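Methyl-accepting chemotaxis sensory transducer (Anaeromyxobacter dehalogenans, PDB 4K08) is a chemotaxis receptor whose periplasmic PAS-like (Cache) sensor domain, holding an acetate ion in its pocket, probably detects small-molecule signals. Local coordinates at residues A[55-60]-A[121-126]; A[68-73]-A[110-115]. All blocks are in the same frame, centred on the assembly; numbering follows the deposited sequence.

Contact 1: A[55-60]-A[121-126]; sequences SEYFWV and VPKISF. With ACT (acetate ion), chain C.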
# COMPACT_ATOMS: atom_id res chain seq x y z
N SER A 55 9.73 11.81 0.75
CA SER A 55 9.27 11.16 -0.46
C SER A 55 8.64 9.77 -0.19
O SER A 55 8.33 9.04 -1.13
CB SER A 55 10.47 11.06 -1.42
OG SER A 55 11.35 10.05 -0.89
N GLU A 56 8.42 9.41 1.08
CA GLU A 56 7.76 8.13 1.36
C GLU A 56 6.31 8.19 0.85
O GLU A 56 5.62 9.24 0.94
CB GLU A 56 7.76 7.76 2.85
CG GLU A 56 9.10 7.94 3.58
CD GLU A 56 10.24 7.02 3.10
OE1 GLU A 56 10.07 6.08 2.26
OE2 GLU A 56 11.35 7.27 3.60
N TYR A 57 5.80 7.06 0.35
CA TYR A 57 4.51 7.08 -0.36
C TYR A 57 3.63 5.86 -0.05
O TYR A 57 4.11 4.86 0.55
CB TYR A 57 4.79 7.16 -1.86
CG TYR A 57 5.47 5.88 -2.35
CD1 TYR A 57 4.72 4.76 -2.74
CD2 TYR A 57 6.88 5.81 -2.41
CE1 TYR A 57 5.37 3.56 -3.16
CE2 TYR A 57 7.53 4.64 -2.85
CZ TYR A 57 6.77 3.52 -3.22
OH TYR A 57 7.45 2.40 -3.63
N PHE A 58 2.37 5.92 -0.51
CA PHE A 58 1.39 4.85 -0.31
C PHE A 58 1.08 4.24 -1.67
O PHE A 58 1.13 4.96 -2.64
CB PHE A 58 0.06 5.40 0.27
CG PHE A 58 0.22 6.09 1.62
CD1 PHE A 58 0.32 5.35 2.79
CD2 PHE A 58 0.32 7.48 1.70
CE1 PHE A 58 0.50 5.99 4.03
CE2 PHE A 58 0.48 8.12 2.91
CZ PHE A 58 0.58 7.37 4.08
N TRP A 59 0.68 2.96 -1.75
CA TRP A 59 0.12 2.43 -2.98
C TRP A 59 -1.12 1.62 -2.60
O TRP A 59 -1.32 1.28 -1.45
CB TRP A 59 1.11 1.47 -3.73
CG TRP A 59 1.24 0.13 -2.99
CD1 TRP A 59 0.46 -1.02 -3.17
CD2 TRP A 59 2.15 -0.18 -1.92
NE1 TRP A 59 0.88 -2.02 -2.30
CE2 TRP A 59 1.87 -1.53 -1.50
CE3 TRP A 59 3.17 0.53 -1.27
CZ2 TRP A 59 2.58 -2.17 -0.47
CZ3 TRP A 59 3.91 -0.13 -0.23
CH2 TRP A 59 3.60 -1.46 0.15
N VAL A 60 -1.94 1.31 -3.60
CA VAL A 60 -3.10 0.50 -3.38
C VAL A 60 -3.10 -0.62 -4.41
O VAL A 60 -2.94 -0.37 -5.61
CB VAL A 60 -4.41 1.31 -3.54
CG1 VAL A 60 -5.64 0.34 -3.36
CG2 VAL A 60 -4.45 2.51 -2.55
N VAL A 121 15.97 -2.22 -3.65
CA VAL A 121 16.77 -2.28 -2.44
C VAL A 121 15.86 -2.75 -1.33
O VAL A 121 14.64 -2.76 -1.52
CB VAL A 121 17.39 -0.92 -2.09
CG1 VAL A 121 18.29 -0.43 -3.25
CG2 VAL A 121 16.25 0.12 -1.79
N PRO A 122 16.44 -3.18 -0.18
CA PRO A 122 15.63 -3.73 0.90
C PRO A 122 14.60 -2.76 1.46
O PRO A 122 14.90 -1.61 1.81
CB PRO A 122 16.67 -4.13 1.98
CG PRO A 122 17.89 -4.49 1.15
CD PRO A 122 17.89 -3.42 0.05
N LYS A 123 13.37 -3.27 1.54
CA LYS A 123 12.24 -2.48 1.98
C LYS A 123 11.41 -3.30 2.97
O LYS A 123 11.28 -4.54 2.83
CB LYS A 123 11.39 -2.05 0.76
CG LYS A 123 10.28 -1.01 1.08
CD LYS A 123 9.73 -0.35 -0.22
CE LYS A 123 8.60 0.69 0.11
NZ LYS A 123 8.11 1.36 -1.16
N ILE A 124 10.86 -2.62 3.96
CA ILE A 124 9.95 -3.24 4.90
C ILE A 124 8.64 -2.45 4.90
O ILE A 124 8.64 -1.25 5.24
CB ILE A 124 10.54 -3.30 6.35
CG1 ILE A 124 11.87 -4.10 6.38
CG2 ILE A 124 9.54 -3.93 7.29
CD1 ILE A 124 12.58 -4.08 7.73
N SER A 125 7.54 -3.08 4.47
CA SER A 125 6.27 -2.35 4.36
C SER A 125 5.22 -2.87 5.32
O SER A 125 5.16 -4.09 5.62
CB SER A 125 5.75 -2.42 2.93
OG SER A 125 6.58 -1.67 2.05
N PHE A 126 4.42 -1.95 5.85
CA PHE A 126 3.18 -2.35 6.51
C PHE A 126 2.00 -2.28 5.52
O PHE A 126 1.78 -1.23 4.87
CB PHE A 126 2.88 -1.48 7.72
CG PHE A 126 1.86 -2.09 8.66
CD1 PHE A 126 2.21 -3.16 9.50
CD2 PHE A 126 0.55 -1.63 8.68
CE1 PHE A 126 1.28 -3.73 10.37
CE2 PHE A 126 -0.40 -2.20 9.55
CZ PHE A 126 -0.03 -3.26 10.39
C ACT C . 6.02 -0.73 -3.14
O ACT C . 6.05 0.34 -3.85
OXT ACT C . 6.80 -0.81 -2.15
CH3 ACT C . 5.09 -1.92 -3.41
O HOH W 1 6.37 3.06 0.23
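Y57 and K123 bring their polar ends together at an oblique angle: OH of Y57 lies 2.8 Å from NZ of K123, but the angle is too poor for a hydrogen bond. What couples the two is a bound acetate, one carboxylate oxygen to each side chain. Y57 OH donates to acetate O, which lies close to the plane of the phenol ring at its edge, over 2.5 Å. K123 NZ donates to acetate OXT over 2.7 Å. K123 gets there by a straight chain, CG anti to the backbone N (chi1 -170°) and every later torsion extended. The same NZ gives a further bond to water 1 at 2.8 Å; acetate, water 1 and Y142 OH are thus all hydrogen-bonded to NZ, a number that suits a protonated lysine.

Strand 59-62 and strand 120-130 both belong to the antiparallel five-stranded sheet of this PAS-like Cache domain, separated there by strand 135-142; the two segments meet through side chains over the buried pocket on one side of that sheet. The acetate probably comes from the crystallisation liquor, yet its place is consistent with a ligand site.

Water 1 sits over the centre of the Y57 ring, 3.4 Å above its plane, and donates back to Y57 O; Y57 CG stands between its own N and carbonyl carbon (chi1 66°), which folds the ring under that water. The W59 indole lies flat against the acetate, whose methyl CH3 is 3.5 Å above the ring plane and over its centre. At the indole edge, W59 CH2 meets S125 OG at 3.5 Å. That hydroxyl is hydrogen-bonded to Y110, and W59 NE1 to N61, leaving the W59–S125 approach as edge packing.

Contact 2: A[68-73]-A[110-115]; sequences VMHPTN and YLWPKP. With ACT (acetate ion), chain C.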
# COMPACT_ATOMS: atom_id res chain seq x y z
N VAL A 68 -4.10 -1.03 -8.26
CA VAL A 68 -5.14 0.02 -8.36
C VAL A 68 -4.49 1.39 -8.58
O VAL A 68 -4.87 2.08 -9.53
CB VAL A 68 -6.04 0.06 -7.11
CG1 VAL A 68 -7.13 1.20 -7.21
CG2 VAL A 68 -6.75 -1.29 -6.92
N MSE A 69 -3.52 1.77 -7.73
CA MSE A 69 -2.82 3.06 -7.82
C MSE A 69 -1.45 2.97 -7.18
O MSE A 69 -1.34 2.72 -5.97
CB MSE A 69 -3.62 4.18 -7.09
CG MSE A 69 -3.22 5.60 -7.47
SE MSE A 69 -1.54 6.16 -6.59
CE MSE A 69 -2.18 5.85 -4.79
N HIS A 70 -0.43 3.21 -8.00
CA HIS A 70 0.94 3.29 -7.54
C HIS A 70 1.48 4.65 -7.99
O HIS A 70 1.51 4.94 -9.17
CB HIS A 70 1.82 2.14 -8.09
CG HIS A 70 3.06 1.92 -7.29
ND1 HIS A 70 4.11 2.83 -7.28
CD2 HIS A 70 3.41 0.93 -6.43
CE1 HIS A 70 5.06 2.39 -6.46
NE2 HIS A 70 4.65 1.26 -5.91
N PRO A 71 1.88 5.49 -7.03
CA PRO A 71 2.23 6.89 -7.37
C PRO A 71 3.64 7.06 -7.93
O PRO A 71 3.87 8.06 -8.62
CB PRO A 71 2.09 7.62 -6.02
CG PRO A 71 2.48 6.52 -4.97
CD PRO A 71 1.94 5.20 -5.58
N THR A 72 4.60 6.16 -7.64
CA THR A 72 5.96 6.39 -8.15
C THR A 72 6.28 5.44 -9.31
O THR A 72 7.20 5.70 -10.07
CB THR A 72 7.03 6.22 -7.05
OG1 THR A 72 6.94 4.88 -6.52
CG2 THR A 72 6.82 7.19 -5.95
N ASN A 73 5.51 4.36 -9.44
CA ASN A 73 5.62 3.46 -10.59
C ASN A 73 4.22 3.30 -11.23
O ASN A 73 3.67 2.17 -11.29
CB ASN A 73 6.17 2.09 -10.16
CG ASN A 73 7.62 2.16 -9.62
OD1 ASN A 73 7.87 2.24 -8.40
ND2 ASN A 73 8.56 2.18 -10.55
N TYR A 110 10.79 -7.08 1.24
CA TYR A 110 11.03 -7.41 -0.16
C TYR A 110 11.97 -6.33 -0.69
O TYR A 110 12.36 -5.43 0.05
CB TYR A 110 9.70 -7.42 -0.99
CG TYR A 110 8.89 -6.13 -0.84
CD1 TYR A 110 8.11 -5.91 0.30
CD2 TYR A 110 8.91 -5.13 -1.83
CE1 TYR A 110 7.35 -4.71 0.44
CE2 TYR A 110 8.13 -3.90 -1.68
CZ TYR A 110 7.38 -3.72 -0.54
OH TYR A 110 6.63 -2.57 -0.37
N LEU A 111 12.32 -6.44 -1.97
CA LEU A 111 13.20 -5.50 -2.64
C LEU A 111 12.39 -4.63 -3.59
O LEU A 111 11.64 -5.16 -4.44
CB LEU A 111 14.26 -6.25 -3.46
CG LEU A 111 15.18 -7.21 -2.67
CD1 LEU A 111 15.77 -8.32 -3.60
CD2 LEU A 111 16.27 -6.35 -1.98
N TRP A 112 12.59 -3.32 -3.51
CA TRP A 112 11.83 -2.35 -4.30
C TRP A 112 12.66 -1.07 -4.43
O TRP A 112 13.36 -0.68 -3.48
CB TRP A 112 10.48 -2.00 -3.63
CG TRP A 112 9.54 -1.35 -4.62
CD1 TRP A 112 9.40 0.00 -4.91
CD2 TRP A 112 8.59 -2.05 -5.44
NE1 TRP A 112 8.40 0.16 -5.87
CE2 TRP A 112 7.90 -1.08 -6.21
CE3 TRP A 112 8.26 -3.41 -5.59
CZ2 TRP A 112 6.90 -1.43 -7.14
CZ3 TRP A 112 7.23 -3.76 -6.52
CH2 TRP A 112 6.58 -2.77 -7.29
N PRO A 113 12.63 -0.44 -5.61
CA PRO A 113 13.44 0.79 -5.76
C PRO A 113 12.93 1.97 -4.93
O PRO A 113 11.76 2.08 -4.55
CB PRO A 113 13.33 1.14 -7.25
CG PRO A 113 12.22 0.28 -7.82
CD PRO A 113 11.92 -0.84 -6.84
N LYS A 114 13.87 2.86 -4.65
CA LYS A 114 13.55 4.17 -4.09
C LYS A 114 12.89 5.00 -5.22
O LYS A 114 13.18 4.80 -6.40
CB LYS A 114 14.84 4.84 -3.57
CG LYS A 114 15.27 4.27 -2.21
CD LYS A 114 16.48 4.99 -1.60
CE LYS A 114 16.75 4.49 -0.18
NZ LYS A 114 18.08 5.00 0.41
N PRO A 115 11.98 5.94 -4.85
CA PRO A 115 11.40 6.84 -5.87
C PRO A 115 12.50 7.49 -6.71
O PRO A 115 13.50 7.93 -6.14
CB PRO A 115 10.71 7.92 -5.02
CG PRO A 115 10.29 7.19 -3.74
CD PRO A 115 11.53 6.25 -3.49
C ACT C . 6.02 -0.73 -3.14
O ACT C . 6.05 0.34 -3.85
OXT ACT C . 6.80 -0.81 -2.15
CH3 ACT C . 5.09 -1.92 -3.41
O HOH W 2 9.46 3.70 -6.04
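The W112 indole is sandwiched: acetate O lies 3.1 Å above one face, offset toward the rim, and CD of the following P113 lies 3.2 Å from the plane on the opposite face. At its edge, NE1 makes a weak hydrogen bond of 3.3 Å to N73 OD1, with the amide plane nearly perpendicular to the indole. H70 and W112 run past each other in opposite directions; their planes are inclined by 28°, but with centroids 5.5 Å apart the imidazole and the six-membered ring barely overlap.

The H70 ring is held from both nitrogens. ND1 accepts N73 N at 3.0 Å, from a donor tilted out of the ring plane, and more weakly T72 N, while NE2 donates to acetate O at 2.7 Å (N-H...O angle 161°), a pattern consistent with a proton on NE2. CG anti to the backbone N (chi1 -160°) lets NE2 reach acetate O.

In the sheet of this Cache domain, strands 67-69 and 105-113 are the two outermost, so the contact bridges its opposite edges across the pocket. The first ends in a classic beta bulge, V68 and M69 both facing V60, and the loop after it supplies H70, T72 and N73. From the other edge Y110 OH donates to acetate OXT over 2.5 Å, in the plane of its ring. Beyond the acetate, T72 CG2 packs obliquely on the P115 ring, 4.1 Å from CB, and water 2 bonds T72 OG1, with more acceptors around it, N73 OD1 and P113 O among them, than protons.

How the contacts relate
All four touching residues of contact 1 are buried, whereas contact 2 grades from buried H70 and W112 to partly exposed T72, N73 and P115. They share the acetate: contact 1 supplies a phenol, a lysine and an indole face, contact 2 an imidazole, a second phenol and a second indole face. The lysine of 121-126 would bring the positive charge likely to balance the acetate. Each contact has a bridging water, between a backbone carbonyl and the lysine in contact 1 and among the loop residues in contact 2, where the weak amide bond also lies. Strands 59-62 and 67-69 are sheet neighbours, as are 120-130 and 105-113, the latter pair through a probable K123 N to Y110 O backbone bond of 2.8 Å.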